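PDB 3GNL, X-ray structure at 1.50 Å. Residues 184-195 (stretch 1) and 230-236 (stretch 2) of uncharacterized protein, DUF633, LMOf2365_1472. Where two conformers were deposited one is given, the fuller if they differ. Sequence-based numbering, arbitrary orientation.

Stretch 1, residues 184-195: EQSAIFKSKWRH
Stretch 2 (230-236) LVEDVLK

Residues 187-195 form a helix that continues beyond stretch 1, and it packs against a helix that begins earlier in the chain and enters stretch 2 at L230. The two run nearly antiparallel, with 154° between their N-to-C directions, a signed crossing angle of -154° and axes 10.1 Å apart at closest approach. Two CA pairs set the register: K190 CA lies 7.0 Å from L235 CA, and W193 CA lies 6.5 Å from V231 CA.

E184 is helical (phi/psi -68/-42) but lies out of reach of stretch 2. Q185 breaks from that helix with positive phi (48/53), and its CA-to-CB bond points toward stretch 2. With chi1 and chi2 both m (-62° and -81°) and chi3 at -23°, its amide reaches the backbone of V234, where Q185 NE2 donates to V234 O at 3.0 Å. The N-H...acceptor angle of 125° makes this a weak bond, yet it is the only hydrogen bond between the stretches. The other end of the amide is held from within stretch 1: K190 NZ donates to Q185 OE1 at 2.7 Å.

S186, extended at -66/166 with chi1 p, caps the new helix; its OG accepts from F189 N at 3.1 Å and an angle of 169°. The regular backbone bonds then begin with K190 N to S186 O at 3.0 Å. A187 and I188 take no part in the contact.

F189 starts sideways, but chi1 t (177°) and chi2 91° bring the ring nearer to stretch 2. V234 CG2, from a valine with chi1 m, meets the ring edge, 4.3 Å from F189 CZ, while L235 CD2 approaches obliquely, 4.1 Å from F189 CE2. The same leucine methyl serves K190: L235 CD2 lies 4.1 Å from K190 CG, on an aliphatic chain with rotamers m, t, t, m that extends back to Q185.

S191 points away, and K192 is out of reach. One turn beyond F189, W193 directs its CB toward stretch 2, although with chi1 m (-68°) and chi2 114° the end of its side chain leads away. V231, chi1 t, places CG1 3.7 Å from W193 O and 4.1 Å from W193 CB, while V231 CG2 lies obliquely to the indole, 4.2 Å from W193 CE3.

At R194, L235 CD1 lies 4.2 Å from R194 N and 4.3 Å from R194 CB. L235, chi1 m and chi2 t, thus spans from Q185 to R194 and has the largest area covered by stretch 1, 92 Å². In all, the contact buries 380 Å², summed over both sides.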

ATOM      1  N   GLU A 184     -17.331  -1.960   2.840  1.00 27.71           N
ATOM      2  CA  GLU A 184     -17.443  -3.258   2.212  1.00 28.13           C
ATOM      3  C   GLU A 184     -17.649  -4.385   3.233  1.00 26.52           C
ATOM      4  O   GLU A 184     -18.453  -5.290   3.001  1.00 28.16           O
ATOM      5  CB  GLU A 184     -16.187  -3.508   1.401  1.00 28.64           C
ATOM      6  CG  GLU A 184     -16.209  -4.830   0.670  1.00 29.35           C
ATOM      7  CD  GLU A 184     -14.850  -5.256   0.063  1.00 31.64           C
ATOM      8  OE1 GLU A 184     -13.738  -4.828   0.526  1.00 29.73           O
ATOM      9  OE2 GLU A 184     -14.910  -6.069  -0.901  1.00 35.51           O
ATOM     10  N   GLN A 185     -16.902  -4.328   4.351  1.00 25.11           N
ATOM     11  CA  GLN A 185     -16.966  -5.374   5.374  1.00 27.29           C
ATOM     12  C   GLN A 185     -16.872  -6.789   4.761  1.00 24.38           C
ATOM     13  O   GLN A 185     -17.715  -7.658   5.049  1.00 25.88           O
ATOM     14  CB  GLN A 185     -18.266  -5.249   6.212  1.00 30.85           C
ATOM     15  CG  GLN A 185     -18.454  -3.966   7.005  1.00 32.52           C
ATOM     16  CD  GLN A 185     -17.687  -3.979   8.323  1.00 32.77           C
ATOM     17  OE1 GLN A 185     -17.362  -5.046   8.856  1.00 34.04           O
ATOM     18  NE2 GLN A 185     -17.423  -2.803   8.865  1.00 32.55           N
ATOM     19  N   SER A 186     -15.858  -7.066   3.939  1.00 21.46           N
ATOM     20  CA  SER A 186     -15.717  -8.406   3.380  1.00 21.58           C
ATOM     21  C   SER A 186     -15.400  -9.460   4.444  1.00 22.37           C
ATOM     22  O   SER A 186     -15.049  -9.113   5.583  1.00 21.46           O
ATOM     23  CB  SER A 186     -14.626  -8.401   2.338  1.00 22.05           C
ATOM     24  OG  SER A 186     -13.365  -8.406   2.984  1.00 23.02           O
ATOM     25  N   ALA A 187     -15.523 -10.736   4.102  1.00 22.70           N
ATOM     26  CA  ALA A 187     -15.278 -11.791   5.070  1.00 23.27           C
ATOM     27  C   ALA A 187     -13.813 -11.753   5.512  1.00 21.77           C
ATOM     28  O   ALA A 187     -13.535 -12.059   6.664  1.00 22.85           O
ATOM     29  CB  ALA A 187     -15.598 -13.146   4.433  1.00 26.16           C
ATOM     30  N   ILE A 188     -12.895 -11.405   4.601  1.00 21.90           N
ATOM     31  CA  ILE A 188     -11.479 -11.309   4.968  1.00 18.77           C
ATOM     32  C   ILE A 188     -11.242 -10.136   5.928  1.00 18.12           C
ATOM     33  O   ILE A 188     -10.506 -10.260   6.912  1.00 18.92           O
ATOM     34  CB  ILE A 188     -10.593 -11.222   3.705  1.00 20.59           C
ATOM     35  CG1 ILE A 188     -10.614 -12.586   2.936  1.00 22.76           C
ATOM     36  CG2 ILE A 188      -9.157 -10.807   4.040  1.00 21.90           C
ATOM     37  CD1 ILE A 188     -10.151 -12.472   1.475  1.00 23.75           C
ATOM     38  N   PHE A 189     -11.861  -9.009   5.642  1.00 18.69           N
ATOM     39  CA  PHE A 189     -11.799  -7.871   6.544  1.00 18.25           C
ATOM     40  C   PHE A 189     -12.268  -8.253   7.947  1.00 17.83           C
ATOM     41  O   PHE A 189     -11.566  -7.970   8.932  1.00 17.89           O
ATOM     42  CB  PHE A 189     -12.644  -6.727   5.989  1.00 18.18           C
ATOM     43  CG  PHE A 189     -12.705  -5.512   6.895  1.00 16.61           C
ATOM     44  CD1 PHE A 189     -11.788  -4.490   6.758  1.00 17.32           C
ATOM     45  CD2 PHE A 189     -13.731  -5.390   7.853  1.00 18.99           C
ATOM     46  CE1 PHE A 189     -11.852  -3.347   7.579  1.00 16.70           C
ATOM     47  CE2 PHE A 189     -13.787  -4.269   8.679  1.00 17.77           C
ATOM     48  CZ  PHE A 189     -12.857  -3.243   8.552  1.00 17.45           C
ATOM     49  N   LYS A 190     -13.445  -8.855   8.062  1.00 19.34           N
ATOM     50  CA  LYS A 190     -14.005  -9.167   9.368  1.00 19.19           C
ATOM     51  C   LYS A 190     -13.128 -10.202  10.083  1.00 19.45           C
ATOM     52  O   LYS A 190     -12.918 -10.062  11.293  1.00 20.28           O
ATOM     53  CB  LYS A 190     -15.427  -9.719   9.198  1.00 22.48           C
ATOM     54  CG  LYS A 190     -16.378  -8.687   8.686  1.00 23.17           C
ATOM     55  CD  LYS A 190     -17.832  -9.223   8.783  1.00 26.84           C
ATOM     56  CE  LYS A 190     -18.832  -8.257   8.165  1.00 29.01           C
ATOM     57  NZ  LYS A 190     -19.139  -7.102   9.042  1.00 31.30           N
ATOM     58  N   SER A 191     -12.635 -11.204   9.353  1.00 18.85           N
ATOM     59  CA  SER A 191     -11.832 -12.241  10.015  1.00 20.07           C
ATOM     60  C   SER A 191     -10.483 -11.679  10.485  1.00 19.74           C
ATOM     61  O   SER A 191     -10.014 -12.004  11.596  1.00 21.23           O
ATOM     62  CB  SER A 191     -11.714 -13.473   9.133  1.00 22.52           C
ATOM     63  OG  SER A 191     -10.899 -13.252   8.030  1.00 26.60           O
ATOM     64  N   LYS A 192      -9.856 -10.842   9.657  0.50 18.62           N
ATOM     65  CA  LYS A 192      -8.573 -10.219  10.022  0.50 19.20           C
ATOM     66  C   LYS A 192      -8.714  -9.427  11.323  0.50 19.24           C
ATOM     67  O   LYS A 192      -7.933  -9.597  12.259  0.50 18.70           O
ATOM     68  CB  LYS A 192      -8.048  -9.286   8.906  0.50 20.02           C
ATOM     69  CG  LYS A 192      -6.860  -8.410   9.387  0.50 21.65           C
ATOM     70  CD  LYS A 192      -6.458  -7.267   8.435  0.50 23.25           C
ATOM     71  CE  LYS A 192      -5.367  -6.394   9.085  0.50 25.17           C
ATOM     72  NZ  LYS A 192      -4.187  -7.167   9.528  0.50 27.62           N
ATOM     73  N   TRP A 193      -9.716  -8.561  11.394  1.00 18.05           N
ATOM     74  CA  TRP A 193      -9.812  -7.675  12.554  1.00 17.70           C
ATOM     75  C   TRP A 193     -10.301  -8.376  13.832  1.00 17.95           C
ATOM     76  O   TRP A 193      -9.858  -8.028  14.928  1.00 17.66           O
ATOM     77  CB  TRP A 193     -10.592  -6.392  12.215  1.00 17.57           C
ATOM     78  CG  TRP A 193      -9.768  -5.597  11.260  1.00 17.52           C
ATOM     79  CD1 TRP A 193     -10.073  -5.328   9.960  1.00 17.00           C
ATOM     80  CD2 TRP A 193      -8.493  -4.994  11.527  1.00 18.20           C
ATOM     81  NE1 TRP A 193      -9.058  -4.595   9.399  1.00 19.08           N
ATOM     82  CE2 TRP A 193      -8.088  -4.353  10.343  1.00 17.05           C
ATOM     83  CE3 TRP A 193      -7.643  -4.938  12.656  1.00 19.84           C
ATOM     84  CZ2 TRP A 193      -6.863  -3.673  10.233  1.00 21.13           C
ATOM     85  CZ3 TRP A 193      -6.441  -4.259  12.561  1.00 21.81           C
ATOM     86  CH2 TRP A 193      -6.062  -3.633  11.355  1.00 21.22           C
ATOM     87  N   ARG A 194     -11.162  -9.381  13.692  0.50 17.64           N
ATOM     88  CA  ARG A 194     -11.530 -10.170  14.868  0.50 18.70           C
ATOM     89  C   ARG A 194     -10.305 -10.942  15.388  0.50 18.59           C
ATOM     90  O   ARG A 194     -10.108 -11.055  16.600  0.50 20.69           O
ATOM     91  CB  ARG A 194     -12.691 -11.124  14.552  0.50 18.72           C
ATOM     92  CG  ARG A 194     -13.138 -11.955  15.758  0.50 20.64           C
ATOM     93  CD  ARG A 194     -13.792 -11.032  16.794  0.50 22.74           C
ATOM     94  NE  ARG A 194     -12.875 -10.725  17.879  0.50 24.28           N
ATOM     95  CZ  ARG A 194     -13.084  -9.804  18.805  0.50 24.14           C
ATOM     96  NH1 ARG A 194     -12.201  -9.638  19.784  0.50 26.56           N
ATOM     97  NH2 ARG A 194     -14.172  -9.052  18.755  0.50 24.60           N
ATOM     98  N   HIS A 195      -9.476 -11.438  14.467  1.00 17.96           N
ATOM     99  CA  HIS A 195      -8.222 -12.131  14.843  1.00 18.03           C
ATOM    100  C   HIS A 195      -7.311 -11.226  15.624  1.00 19.65           C
ATOM    101  O   HIS A 195      -6.799 -11.604  16.691  1.00 18.93           O
ATOM    102  CB  HIS A 195      -7.534 -12.664  13.595  1.00 19.62           C
ATOM    103  CG  HIS A 195      -6.244 -13.364  13.846  1.00 20.20           C
ATOM    104  ND1 HIS A 195      -6.205 -14.664  14.300  1.00 22.60           N
ATOM    105  CD2 HIS A 195      -4.962 -13.015  13.593  1.00 22.38           C
ATOM    106  CE1 HIS A 195      -4.952 -15.064  14.390  1.00 23.58           C
ATOM    107  NE2 HIS A 195      -4.176 -14.098  13.942  1.00 23.21           N
ATOM    108  N   LEU A 230     -12.014   0.131  18.918  1.00 20.85           N
ATOM    109  CA  LEU A 230     -12.174   0.495  17.493  1.00 22.25           C
ATOM    110  C   LEU A 230     -12.696  -0.672  16.653  1.00 20.72           C
ATOM    111  O   LEU A 230     -13.533  -0.506  15.762  1.00 21.69           O
ATOM    112  CB  LEU A 230     -10.863   1.019  16.908  1.00 24.69           C
ATOM    113  CG  LEU A 230     -10.359   2.367  17.406  1.00 28.09           C
ATOM    114  CD1 LEU A 230      -8.902   2.576  17.014  1.00 30.32           C
ATOM    115  CD2 LEU A 230     -11.262   3.489  16.847  1.00 29.41           C
ATOM    116  N   VAL A 231     -12.156  -1.870  16.862  1.00 20.48           N
ATOM    117  CA  VAL A 231     -12.628  -3.005  16.130  1.00 20.17           C
ATOM    118  C   VAL A 231     -14.078  -3.313  16.469  1.00 21.46           C
ATOM    119  O   VAL A 231     -14.886  -3.583  15.582  1.00 22.30           O
ATOM    120  CB  VAL A 231     -11.735  -4.271  16.396  1.00 19.62           C
ATOM    121  CG1 VAL A 231     -12.377  -5.524  15.838  1.00 20.97           C
ATOM    122  CG2 VAL A 231     -10.310  -4.071  15.797  1.00 20.59           C
ATOM    123  N   GLU A 232     -14.446  -3.222  17.754  1.00 23.35           N
ATOM    124  CA  GLU A 232     -15.822  -3.526  18.165  1.00 27.28           C
ATOM    125  C   GLU A 232     -16.788  -2.544  17.524  1.00 26.39           C
ATOM    126  O   GLU A 232     -17.876  -2.933  17.126  1.00 29.02           O
ATOM    127  CB  GLU A 232     -15.941  -3.474  19.679  1.00 27.94           C
ATOM    128  CG  GLU A 232     -15.204  -4.634  20.345  1.00 31.45           C
ATOM    129  CD  GLU A 232     -15.257  -4.629  21.866  1.00 32.58           C
ATOM    130  OE1 GLU A 232     -15.425  -3.556  22.485  1.00 34.68           O
ATOM    131  OE2 GLU A 232     -15.085  -5.717  22.450  1.00 34.96           O
ATOM    132  N   ASP A 233     -16.356  -1.295  17.419  1.00 28.19           N
ATOM    133  CA  ASP A 233     -17.162  -0.252  16.790  1.00 29.55           C
ATOM    134  C   ASP A 233     -17.359  -0.501  15.292  1.00 29.63           C
ATOM    135  O   ASP A 233     -18.454  -0.273  14.767  1.00 29.27           O
ATOM    136  CB  ASP A 233     -16.513   1.114  16.992  1.00 33.90           C
ATOM    137  CG  ASP A 233     -17.340   2.230  16.384  1.00 38.84           C
ATOM    138  OD1 ASP A 233     -18.507   2.392  16.805  1.00 41.20           O
ATOM    139  OD2 ASP A 233     -16.848   2.904  15.456  1.00 41.32           O
ATOM    140  N   VAL A 234     -16.324  -0.970  14.602  1.00 26.90           N
ATOM    141  CA  VAL A 234     -16.511  -1.196  13.165  1.00 26.29           C
ATOM    142  C   VAL A 234     -17.218  -2.500  12.819  1.00 28.19           C
ATOM    143  O   VAL A 234     -17.938  -2.551  11.812  1.00 27.84           O
ATOM    144  CB  VAL A 234     -15.259  -0.957  12.288  1.00 27.12           C
ATOM    145  CG1 VAL A 234     -14.741   0.459  12.541  1.00 29.15           C
ATOM    146  CG2 VAL A 234     -14.189  -2.063  12.444  1.00 26.24           C
ATOM    147  N   LEU A 235     -17.036  -3.533  13.643  1.00 26.52           N
ATOM    148  CA  LEU A 235     -17.697  -4.807  13.394  1.00 29.92           C
ATOM    149  C   LEU A 235     -19.139  -4.808  13.938  1.00 31.20           C
ATOM    150  O   LEU A 235     -19.914  -5.711  13.628  1.00 34.13           O
ATOM    151  CB  LEU A 235     -16.871  -5.980  13.958  1.00 28.48           C
ATOM    152  CG  LEU A 235     -15.463  -6.162  13.367  1.00 27.86           C
ATOM    153  CD1 LEU A 235     -14.810  -7.390  13.990  1.00 28.33           C
ATOM    154  CD2 LEU A 235     -15.499  -6.282  11.839  1.00 28.00           C
ATOM    155  N   LYS A 236     -19.478  -3.769  14.708  1.00 35.51           N
ATOM    156  CA  LYS A 236     -20.717  -3.722  15.530  1.00 38.80           C
ATOM    157  C   LYS A 236     -20.964  -5.003  16.347  1.00 40.80           C
ATOM    158  O   LYS A 236     -22.109  -5.476  16.472  1.00 40.41           O
ATOM    159  CB  LYS A 236     -21.938  -3.383  14.669  1.00 41.58           C
ATOM    160  CG  LYS A 236     -21.984  -1.935  14.228  1.00 44.23           C
ATOM    161  CD  LYS A 236     -21.920  -1.007  15.448  1.00 47.01           C
ATOM    162  CE  LYS A 236     -21.705   0.445  15.043  1.00 48.32           C
ATOM    163  NZ  LYS A 236     -21.418   1.250  16.272  1.00 49.09           N
TER